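Local coordinates for prenylcyclase (Actinoplanes teichomyceticus, PDB 6IJ1), which probably cyclises or transfers prenyl chains, in the manner of enzymes built on the helical terpene cyclase fold, at residues 73-78 against 109-114; 80-83 against 88-91; 277-280 against 284-287; 321-324 against 328-331. One frame throughout, in Å; residues are numbered along the deposited sequence.

Contact 1 (73-78 against 109-114); sequences PEQHDN and EPWARP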
loop_
_atom_site.group_PDB
_atom_site.type_symbol
_atom_site.label_atom_id
_atom_site.label_comp_id
_atom_site.label_asym_id
_atom_site.label_seq_id
_atom_site.Cartn_x
_atom_site.Cartn_y
_atom_site.Cartn_z
ATOM N N PRO A 73 1.313 -17.954 -11.666
ATOM C CA PRO A 73 0.327 -19.055 -11.683
ATOM C C PRO A 73 -0.791 -18.931 -10.675
ATOM O O PRO A 73 -1.790 -19.686 -10.761
ATOM C CB PRO A 73 1.176 -20.287 -11.404
ATOM C CG PRO A 73 2.454 -19.830 -10.898
ATOM C CD PRO A 73 2.665 -18.432 -11.363
ATOM N N GLU A 74 -0.670 -18.053 -9.689
ATOM C CA GLU A 74 -1.753 -17.846 -8.730
ATOM C C GLU A 74 -2.869 -16.943 -9.229
ATOM O O GLU A 74 -3.902 -16.803 -8.565
ATOM C CB GLU A 74 -1.202 -17.253 -7.431
ATOM C CG GLU A 74 -0.146 -18.085 -6.791
ATOM C CD GLU A 74 -0.659 -19.467 -6.446
ATOM O OE1 GLU A 74 -1.833 -19.559 -6.027
ATOM O OE2 GLU A 74 0.088 -20.443 -6.637
ATOM N N GLN A 75 -2.733 -16.359 -10.429
ATOM C CA GLN A 75 -3.813 -15.536 -10.961
ATOM C C GLN A 75 -5.107 -16.351 -11.105
ATOM O O GLN A 75 -5.084 -17.482 -11.616
ATOM C CB GLN A 75 -3.382 -14.983 -12.343
ATOM C CG GLN A 75 -4.327 -13.896 -12.907
ATOM C CD GLN A 75 -3.810 -13.387 -14.252
ATOM O OE1 GLN A 75 -3.113 -14.112 -14.963
ATOM N NE2 GLN A 75 -4.145 -12.142 -14.581
ATOM N N HIS A 76 -6.237 -15.762 -10.717
ATOM C CA HIS A 76 -7.548 -16.388 -10.859
ATOM C C HIS A 76 -8.002 -16.287 -12.300
ATOM O O HIS A 76 -7.538 -15.412 -13.058
ATOM C CB HIS A 76 -8.550 -15.692 -9.922
ATOM C CG HIS A 76 -9.870 -16.391 -9.761
ATOM N ND1 HIS A 76 -10.909 -16.280 -10.666
ATOM C CD2 HIS A 76 -10.333 -17.177 -8.756
ATOM C CE1 HIS A 76 -11.944 -16.972 -10.236
ATOM N NE2 HIS A 76 -11.621 -17.522 -9.075
ATOM N N ASP A 77 -8.963 -17.158 -12.689
ATOM C CA ASP A 77 -9.528 -17.034 -14.044
ATOM C C ASP A 77 -10.177 -15.670 -14.303
ATOM O O ASP A 77 -10.294 -15.243 -15.465
ATOM C CB ASP A 77 -10.604 -18.100 -14.272
ATOM C CG ASP A 77 -10.040 -19.520 -14.330
ATOM O OD1 ASP A 77 -8.812 -19.717 -14.544
ATOM O OD2 ASP A 77 -10.862 -20.457 -14.172
ATOM N N ASN A 78 -10.619 -14.958 -13.253
ATOM C CA ASN A 78 -11.199 -13.627 -13.413
ATOM C C ASN A 78 -10.120 -12.553 -13.641
ATOM O O ASN A 78 -10.478 -11.389 -13.835
ATOM C CB ASN A 78 -12.112 -13.235 -12.223
ATOM C CG ASN A 78 -11.399 -13.151 -10.859
ATOM O OD1 ASN A 78 -10.187 -12.972 -10.765
ATOM N ND2 ASN A 78 -12.190 -13.312 -9.779
ATOM N N GLU A 109 3.577 -9.262 -20.772
ATOM C CA GLU A 109 3.212 -10.673 -21.006
ATOM C C GLU A 109 1.695 -10.857 -21.035
ATOM O O GLU A 109 0.943 -10.092 -20.411
ATOM C CB GLU A 109 3.798 -11.515 -19.890
ATOM C CG GLU A 109 5.295 -11.516 -19.969
ATOM C CD GLU A 109 6.093 -12.164 -18.841
ATOM O OE1 GLU A 109 5.495 -12.920 -18.027
ATOM O OE2 GLU A 109 7.312 -11.885 -18.765
ATOM N N PRO A 110 1.160 -11.860 -21.768
ATOM C CA PRO A 110 -0.291 -11.883 -21.975
ATOM C C PRO A 110 -1.132 -12.117 -20.724
ATOM O O PRO A 110 -2.279 -11.690 -20.747
ATOM C CB PRO A 110 -0.498 -13.070 -22.967
ATOM C CG PRO A 110 0.760 -13.038 -23.771
ATOM C CD PRO A 110 1.868 -12.683 -22.795
ATOM N N TRP A 111 -0.578 -12.728 -19.666
ATOM C CA TRP A 111 -1.378 -12.862 -18.444
ATOM C C TRP A 111 -1.715 -11.498 -17.847
ATOM O O TRP A 111 -2.680 -11.397 -17.086
ATOM C CB TRP A 111 -0.642 -13.728 -17.420
ATOM C CG TRP A 111 0.723 -13.202 -17.036
ATOM C CD1 TRP A 111 1.952 -13.586 -17.527
ATOM C CD2 TRP A 111 0.976 -12.168 -16.056
ATOM N NE1 TRP A 111 2.960 -12.826 -16.904
ATOM C CE2 TRP A 111 2.373 -11.969 -15.995
ATOM C CE3 TRP A 111 0.128 -11.413 -15.206
ATOM C CZ2 TRP A 111 2.961 -10.972 -15.102
ATOM C CZ3 TRP A 111 0.692 -10.457 -14.330
ATOM C CH2 TRP A 111 2.091 -10.252 -14.310
ATOM N N ALA A 112 -0.972 -10.441 -18.208
ATOM C CA ALA A 112 -1.386 -9.137 -17.653
ATOM C C ALA A 112 -2.726 -8.663 -18.205
ATOM O O ALA A 112 -3.468 -7.951 -17.526
ATOM C CB ALA A 112 -0.299 -8.097 -17.924
ATOM N N ARG A 113 -3.115 -9.051 -19.436
ATOM C CA ARG A 113 -4.361 -8.521 -19.985
ATOM C C ARG A 113 -5.594 -8.839 -19.130
ATOM O O ARG A 113 -6.398 -7.921 -18.881
ATOM C CB ARG A 113 -4.524 -9.035 -21.436
ATOM C CG ARG A 113 -5.768 -8.528 -22.087
ATOM C CD ARG A 113 -6.190 -9.467 -23.230
ATOM N NE ARG A 113 -5.752 -8.875 -24.483
ATOM C CZ ARG A 113 -5.946 -9.387 -25.705
ATOM N NH1 ARG A 113 -6.588 -10.535 -25.880
ATOM N NH2 ARG A 113 -5.481 -8.732 -26.769
ATOM N N PRO A 114 -5.837 -10.093 -18.710
ATOM C CA PRO A 114 -6.991 -10.335 -17.820
ATOM C C PRO A 114 -6.856 -9.593 -16.498
ATOM O O PRO A 114 -7.876 -9.251 -15.886
ATOM C CB PRO A 114 -6.963 -11.856 -17.579
ATOM C CG PRO A 114 -5.994 -12.416 -18.460
ATOM C CD PRO A 114 -5.127 -11.338 -19.056
HETATM O O HOH W 1 -10.240 -10.556 -16.926
#

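Contact 2 (80-83 against 88-91); sequences GWNY and PEDA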
loop_
_atom_site.group_PDB
_atom_site.type_symbol
_atom_site.label_atom_id
_atom_site.label_comp_id
_atom_site.label_asym_id
_atom_site.label_seq_id
_atom_site.Cartn_x
_atom_site.Cartn_y
_atom_site.Cartn_z
ATOM N N GLY A 80 -7.622 -11.753 -11.427
ATOM C CA GLY A 80 -7.215 -11.095 -10.196
ATOM C C GLY A 80 -6.391 -11.937 -9.238
ATOM O O GLY A 80 -6.205 -13.161 -9.379
ATOM N N TRP A 81 -5.883 -11.247 -8.203
ATOM C CA TRP A 81 -5.226 -11.869 -7.048
ATOM C C TRP A 81 -5.911 -11.385 -5.787
ATOM O O TRP A 81 -6.787 -10.529 -5.853
ATOM C CB TRP A 81 -3.772 -11.492 -7.014
ATOM C CG TRP A 81 -2.914 -12.182 -8.062
ATOM C CD1 TRP A 81 -2.071 -13.254 -7.859
ATOM C CD2 TRP A 81 -2.715 -11.746 -9.425
ATOM N NE1 TRP A 81 -1.407 -13.542 -9.066
ATOM C CE2 TRP A 81 -1.786 -12.632 -10.002
ATOM C CE3 TRP A 81 -3.244 -10.701 -10.194
ATOM C CZ2 TRP A 81 -1.333 -12.485 -11.340
ATOM C CZ3 TRP A 81 -2.803 -10.561 -11.552
ATOM C CH2 TRP A 81 -1.872 -11.457 -12.070
ATOM N N ASN A 82 -5.518 -11.969 -4.623
ATOM C CA ASN A 82 -6.289 -11.761 -3.387
ATOM C C ASN A 82 -5.382 -11.578 -2.174
ATOM O O ASN A 82 -4.172 -11.675 -2.244
ATOM C CB ASN A 82 -7.295 -12.919 -3.176
ATOM C CG ASN A 82 -6.633 -14.259 -3.214
ATOM O OD1 ASN A 82 -5.510 -14.472 -2.762
ATOM N ND2 ASN A 82 -7.363 -15.208 -3.776
ATOM N N TYR A 83 -6.024 -11.276 -1.029
ATOM C CA TYR A 83 -5.292 -11.289 0.236
ATOM C C TYR A 83 -4.717 -12.669 0.468
ATOM O O TYR A 83 -3.539 -12.825 0.789
ATOM C CB TYR A 83 -6.295 -10.896 1.379
ATOM C CG TYR A 83 -5.828 -11.084 2.853
ATOM C CD1 TYR A 83 -5.831 -12.353 3.469
ATOM C CD2 TYR A 83 -5.384 -10.020 3.593
ATOM C CE1 TYR A 83 -5.398 -12.522 4.782
ATOM C CE2 TYR A 83 -4.962 -10.177 4.916
ATOM C CZ TYR A 83 -4.973 -11.425 5.501
ATOM O OH TYR A 83 -4.538 -11.557 6.802
ATOM N N PRO A 88 -12.209 -13.035 -1.665
ATOM C CA PRO A 88 -12.388 -12.836 -3.109
ATOM C C PRO A 88 -11.243 -11.993 -3.657
ATOM O O PRO A 88 -10.576 -11.256 -2.914
ATOM C CB PRO A 88 -13.722 -12.086 -3.218
ATOM C CG PRO A 88 -13.907 -11.438 -1.919
ATOM C CD PRO A 88 -13.138 -12.216 -0.872
ATOM N N GLU A 89 -10.989 -12.145 -4.958
ATOM C CA GLU A 89 -9.964 -11.281 -5.575
ATOM C C GLU A 89 -10.349 -9.802 -5.469
ATOM O O GLU A 89 -11.519 -9.428 -5.460
ATOM C CB GLU A 89 -9.751 -11.678 -7.037
ATOM C CG GLU A 89 -9.061 -13.057 -7.187
ATOM C CD GLU A 89 -9.970 -14.214 -6.716
ATOM O OE1 GLU A 89 -11.148 -14.247 -7.078
ATOM O OE2 GLU A 89 -9.472 -15.059 -5.947
ATOM N N ASP A 90 -9.315 -8.945 -5.378
ATOM C CA ASP A 90 -9.584 -7.532 -5.156
ATOM C C ASP A 90 -8.606 -6.687 -5.975
ATOM O O ASP A 90 -7.545 -7.160 -6.424
ATOM C CB ASP A 90 -9.456 -7.155 -3.669
ATOM C CG ASP A 90 -8.024 -7.154 -3.207
ATOM O OD1 ASP A 90 -7.489 -8.204 -2.767
ATOM O OD2 ASP A 90 -7.428 -6.048 -3.247
ATOM N N ALA A 91 -9.047 -5.463 -6.239
ATOM C CA ALA A 91 -8.259 -4.570 -7.120
ATOM C C ALA A 91 -6.944 -4.170 -6.515
ATOM O O ALA A 91 -5.982 -3.912 -7.249
ATOM C CB ALA A 91 -9.066 -3.297 -7.426
HETATM O O HOH W 2 -8.634 -10.147 -1.384
#

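Contact 3 (277-280 against 284-287); sequences RHQR and SWTP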
loop_
_atom_site.group_PDB
_atom_site.type_symbol
_atom_site.label_atom_id
_atom_site.label_comp_id
_atom_site.label_asym_id
_atom_site.label_seq_id
_atom_site.Cartn_x
_atom_site.Cartn_y
_atom_site.Cartn_z
ATOM N N ARG A 277 17.522 5.600 13.381
ATOM C CA ARG A 277 17.757 5.479 14.813
ATOM C C ARG A 277 16.790 4.482 15.427
ATOM O O ARG A 277 17.092 3.905 16.487
ATOM C CB ARG A 277 17.576 6.816 15.523
ATOM C CG ARG A 277 18.696 7.793 15.265
ATOM C CD ARG A 277 18.591 9.025 16.221
ATOM N NE ARG A 277 17.280 9.665 16.310
ATOM C CZ ARG A 277 16.842 10.582 15.431
ATOM N NH1 ARG A 277 17.611 10.981 14.451
ATOM N NH2 ARG A 277 15.655 11.136 15.608
ATOM N N HIS A 278 15.625 4.265 14.809
ATOM C CA HIS A 278 14.596 3.445 15.460
ATOM C C HIS A 278 14.475 2.041 14.858
ATOM O O HIS A 278 13.593 1.263 15.252
ATOM C CB HIS A 278 13.230 4.185 15.437
ATOM C CG HIS A 278 13.174 5.259 16.472
ATOM N ND1 HIS A 278 13.730 6.512 16.325
ATOM C CD2 HIS A 278 12.707 5.202 17.742
ATOM C CE1 HIS A 278 13.577 7.186 17.457
ATOM N NE2 HIS A 278 12.937 6.419 18.319
ATOM N N GLN A 279 15.355 1.671 13.950
ATOM C CA GLN A 279 15.356 0.314 13.459
ATOM C C GLN A 279 15.671 -0.654 14.610
ATOM O O GLN A 279 16.520 -0.386 15.470
ATOM C CB GLN A 279 16.430 0.190 12.372
ATOM C CG GLN A 279 16.417 -1.144 11.649
ATOM C CD GLN A 279 17.411 -1.193 10.514
ATOM O OE1 GLN A 279 18.380 -0.483 10.532
ATOM N NE2 GLN A 279 17.141 -2.006 9.527
ATOM N N ARG A 280 14.937 -1.753 14.655
ATOM C CA ARG A 280 15.125 -2.795 15.687
ATOM C C ARG A 280 16.418 -3.574 15.433
ATOM O O ARG A 280 16.909 -3.632 14.313
ATOM C CB ARG A 280 13.939 -3.753 15.641
ATOM C CG ARG A 280 12.600 -3.108 16.067
ATOM C CD ARG A 280 11.349 -4.071 15.720
ATOM N NE ARG A 280 11.665 -5.468 16.075
ATOM C CZ ARG A 280 11.445 -5.962 17.296
ATOM N NH1 ARG A 280 10.918 -5.206 18.266
ATOM N NH2 ARG A 280 11.818 -7.214 17.559
ATOM N N SER A 284 14.150 -4.998 11.429
ATOM C CA SER A 284 12.793 -4.550 11.118
ATOM C C SER A 284 12.459 -3.282 11.883
ATOM O O SER A 284 13.275 -2.719 12.615
ATOM C CB SER A 284 11.771 -5.643 11.463
ATOM O OG SER A 284 11.742 -5.839 12.882
ATOM N N TRP A 285 11.228 -2.756 11.668
ATOM C CA TRP A 285 10.688 -1.645 12.449
ATOM C C TRP A 285 9.414 -2.107 13.134
ATOM O O TRP A 285 8.780 -3.090 12.678
ATOM C CB TRP A 285 10.388 -0.429 11.517
ATOM C CG TRP A 285 11.641 0.344 11.160
ATOM C CD1 TRP A 285 12.085 1.481 11.801
ATOM C CD2 TRP A 285 12.611 0.032 10.148
ATOM N NE1 TRP A 285 13.291 1.876 11.241
ATOM C CE2 TRP A 285 13.617 1.024 10.218
ATOM C CE3 TRP A 285 12.703 -0.958 9.155
ATOM C CZ2 TRP A 285 14.720 1.065 9.324
ATOM C CZ3 TRP A 285 13.795 -0.939 8.286
ATOM C CH2 TRP A 285 14.807 0.071 8.400
ATOM N N THR A 286 9.035 -1.363 14.188
ATOM C CA THR A 286 7.862 -1.727 14.976
ATOM C C THR A 286 6.661 -1.852 14.045
ATOM O O THR A 286 6.392 -0.924 13.267
ATOM C CB THR A 286 7.604 -0.639 15.986
ATOM O OG1 THR A 286 8.800 -0.557 16.828
ATOM C CG2 THR A 286 6.338 -0.936 16.829
ATOM N N PRO A 287 5.887 -2.933 14.121
ATOM C CA PRO A 287 4.738 -3.054 13.218
ATOM C C PRO A 287 3.799 -1.886 13.420
ATOM O O PRO A 287 3.269 -1.648 14.533
ATOM C CB PRO A 287 4.085 -4.376 13.618
ATOM C CG PRO A 287 5.316 -5.220 14.120
ATOM C CD PRO A 287 6.121 -4.195 14.859
HETATM O O HOH W 3 10.859 0.843 14.766
HETATM O O HOH W 4 9.584 -2.633 18.349
#

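Contact 4 (321-324 against 328-331); sequences ARDT and HTTA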
loop_
_atom_site.group_PDB
_atom_site.type_symbol
_atom_site.label_atom_id
_atom_site.label_comp_id
_atom_site.label_asym_id
_atom_site.label_seq_id
_atom_site.Cartn_x
_atom_site.Cartn_y
_atom_site.Cartn_z
ATOM N N ALA A 321 -6.140 -3.542 12.512
ATOM C CA ALA A 321 -5.170 -4.625 12.555
ATOM C C ALA A 321 -3.787 -4.055 12.349
ATOM O O ALA A 321 -3.620 -2.889 11.969
ATOM C CB ALA A 321 -5.479 -5.654 11.455
ATOM N N ARG A 322 -2.785 -4.885 12.589
ATOM C CA ARG A 322 -1.412 -4.522 12.304
ATOM C C ARG A 322 -0.750 -5.653 11.534
ATOM O O ARG A 322 -1.212 -6.798 11.531
ATOM C CB ARG A 322 -0.626 -4.211 13.602
ATOM C CG ARG A 322 -0.254 -5.426 14.344
ATOM C CD ARG A 322 0.316 -4.989 15.780
ATOM N NE ARG A 322 -0.785 -4.714 16.682
ATOM C CZ ARG A 322 -0.733 -3.802 17.665
ATOM N NH1 ARG A 322 0.367 -3.058 17.835
ATOM N NH2 ARG A 322 -1.781 -3.680 18.494
ATOM N N ASP A 323 0.351 -5.310 10.856
ATOM C CA ASP A 323 1.162 -6.296 10.167
ATOM C C ASP A 323 1.944 -7.095 11.205
ATOM O O ASP A 323 3.053 -6.706 11.629
ATOM C CB ASP A 323 2.114 -5.594 9.162
ATOM C CG ASP A 323 2.942 -4.476 9.780
ATOM O OD1 ASP A 323 2.418 -3.623 10.541
ATOM O OD2 ASP A 323 4.147 -4.389 9.407
ATOM N N THR A 324 1.322 -8.193 11.645
ATOM C CA THR A 324 1.782 -9.039 12.744
ATOM C C THR A 324 3.289 -9.282 12.777
ATOM O O THR A 324 3.913 -9.270 13.853
ATOM C CB THR A 324 1.065 -10.347 12.586
ATOM O OG1 THR A 324 -0.332 -10.111 12.371
ATOM C CG2 THR A 324 1.244 -11.199 13.873
ATOM N N HIS A 328 5.261 -5.734 6.283
ATOM C CA HIS A 328 4.736 -4.609 5.523
ATOM C C HIS A 328 5.384 -3.318 5.966
ATOM O O HIS A 328 5.820 -2.514 5.144
ATOM C CB HIS A 328 3.207 -4.578 5.702
ATOM C CG HIS A 328 2.493 -3.699 4.727
ATOM N ND1 HIS A 328 2.659 -2.339 4.708
ATOM C CD2 HIS A 328 1.635 -3.998 3.724
ATOM C CE1 HIS A 328 1.924 -1.824 3.740
ATOM N NE2 HIS A 328 1.291 -2.811 3.109
ATOM N N THR A 329 5.504 -3.130 7.276
ATOM C CA THR A 329 6.156 -1.902 7.780
ATOM C C THR A 329 7.585 -1.820 7.300
ATOM O O THR A 329 8.035 -0.780 6.829
ATOM C CB THR A 329 6.141 -1.874 9.329
ATOM O OG1 THR A 329 4.804 -1.863 9.826
ATOM C CG2 THR A 329 6.882 -0.620 9.879
ATOM N N THR A 330 8.333 -2.909 7.411
ATOM C CA THR A 330 9.741 -2.848 7.043
ATOM C C THR A 330 9.897 -2.564 5.557
ATOM O O THR A 330 10.755 -1.753 5.186
ATOM C CB THR A 330 10.393 -4.179 7.440
ATOM O OG1 THR A 330 10.298 -4.316 8.848
ATOM C CG2 THR A 330 11.881 -4.186 7.018
ATOM N N ALA A 331 9.069 -3.210 4.721
ATOM C CA ALA A 331 9.169 -2.908 3.286
ATOM C C ALA A 331 8.873 -1.445 3.020
ATOM O O ALA A 331 9.564 -0.779 2.207
ATOM C CB ALA A 331 8.229 -3.809 2.476
#

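Contact 1 (73-78 against 109-114)
Gln75 and Trp111 approach with their CA atoms 8.3 Å apart, and the backbones draw in to 6.9 Å between the CA atoms of Asn78 and Pro114. Residues 73-78 are irregular loop, while 109-114 make a type I turn from Glu109 to Ala112 that leads into helix 112-121. Gln75 bridges the gap. With CG opposite the backbone N (chi1 -170°) and the rest of the chain straight, it carries its amide to the turn, where NE2 donates to Trp111 O at 3.0 Å, 161° at the hydrogen and almost in the amide plane. The same NE2 also bonds Gly79 O, so one amide nitrogen serves both its own loop and the turn. Its OE1 meets Trp111 CB at 3.5 Å, and NE2 approaches Pro114 CB at 4.1 Å. The indole is steadied from within its own turn, NE1 donating to Glu109 OE1 at 2.8 Å, and Glu109 in turn salt-bridges Arg106. At the close end a water lies between two backbone carbonyls, 2.9 Å from Pro114 O and 3.2 Å from Asn78 O. With both N-H groups of Gln75 engaged by backbone carbonyls, the amide should be fixed in rotation, and the Trp111 carbonyl, within the turn, takes a side-chain donor.

Contact 2 (80-83 against 88-91)
Two flat groups, the amide of Asn82 and the carboxylate of Glu89, lie side by side and point the same way, their planes 46° apart. Asn82 ND2 donates to Glu89 OE2 at 3.0 Å, on the anti side of the oxygen and tilted out of both planes, in a bond bent to 142° at the hydrogen. The other oxygen, OE1, accepts from Asn78 ND2. A third flat group, the Gly80 carbonyl, has Glu89 CG over one face, 3.5 Å from Gly80 C; chi1 of the glutamate (-69°) lays CG there, and the bend at chi2 turns the carboxylate toward Asn82. The Trp81 indole turns away from 88-91 and gives NE1 to Leu71 O. Its backbone does the joining instead, Trp81 O receiving Asp90 N at 3.0 Å and lying 3.3 Å from Glu89 CA in a CH...O contact. Beyond it, a water accepts from Tyr83 N and donates to Pro88 O and to Asp90 OD1, the last at 2.6 Å. Asp90 OD1 is gripped further by Ser93 OG, and OD2 receives a weak bond from Asp92 N. Asp90 is thus the N-cap of helix 91-104, preceded by a loop pinned back on itself. Gln75, Gly79 and Trp81, with Gly80 intervening, match the end of a QW motif of terpene cyclases, followed by the loop that leads to helix 91-104.

Contact 3 (277-280 against 284-287)
Gln279 lies along one face of the Trp285 indole, the packing characteristic of a QW motif of the terpene cyclase family, here Gln279-x3-Gly283-x-Trp285 in the turn after helix 265-278. The contact begins at the backbone, with Gln279 CA 3.8 Å from the centroid of the five-membered ring in a CH-pi contact. From there CB sits 3.6 Å from Trp285 CE2, and CG, opposite the backbone N at chi1 -173°, passes over CZ2. The extended chain then sets CD 3.6 Å from Trp285 CH2. At the tip NE2 comes to 3.3 Å from Trp285 CH2, the amide plane only 13° from that of the ring. The NE2 protons are directed to Gly283 O, which spans the turn, and to Ala13 O of helix 10-23. Trp285 NE1 in turn bonds Leu275 O in the last turns of the preceding helix. Between the backbones, Arg280 N donates to Ser284 O at 2.8 Å. Asp282 holds both neighbouring side chains, by a salt bridge to Arg280 NH2 and a hydrogen bond with Ser284 OG. At the outer side, water joins His278 to the second segment, donating to His278 O at 2.8 Å and accepting from Thr286 N at 2.9 Å.

Contact 4 (321-324 against 328-331)
Asp323 and Thr329 cross at about a right angle, the carboxylate reaching into the first turn of helix 327-341. Both hydrogen bonds across the segments end on one oxygen: Asp323 OD2 accepts from Thr329 OG1 at 2.6 Å and from Thr329 N at 2.8 Å. The hydroxyl comes in on the syn side, 18° out of the carboxylate plane, while the amide lies above that plane at 45°; both approach from the same face. The pincer follows from the threonine torsion (chi1 -62°), which sets OG1 beside its own backbone N. Thr329 OG1 also accepts from Ser288 N, and Asp323 OD1 from Ala289 N, so the pair fastens the neighbouring loop as well. The two CB atoms of Asp323 and His328 touch at 3.8 Å, after which the imidazole departs: it stacks on Tyr47 and meets the rings of Trp43 and Trp195. His328 N, 3.6 Å from Asp323 OD2, is bonded instead to Asp33 OD2. All three touching residues are buried, and the carboxylate is met by donors at both oxygens, which should hold its rotation. Two carboxylates, of Asp323 and Asp33, thus serve successive N-H groups at the start of the helix, where its dipole would favour acceptors.

In the fold
The contacts fall into two pairs. Contacts 1 and 2, centres 12 Å apart, come first along the chain: contact 2 lies within the loop between helices 58-71 and 91-104, and contact 1 ties that loop to helix 112-121. They touch through Asn78 with Glu89 and through Trp81, which packs on Gln75 and Trp111. Contacts 3 and 4 follow in series, centres 11 Å apart, where Ser284 packs on Thr330 and the Trp285 indole on Thr329 and beyond. The centres of contacts 1 and 3 are 36 Å apart, on opposite sides of the chain's centre. QW-type sequences occur twice, one running from contact 1 into contact 2 and one in contact 3, consistent with a repeated way of joining helices.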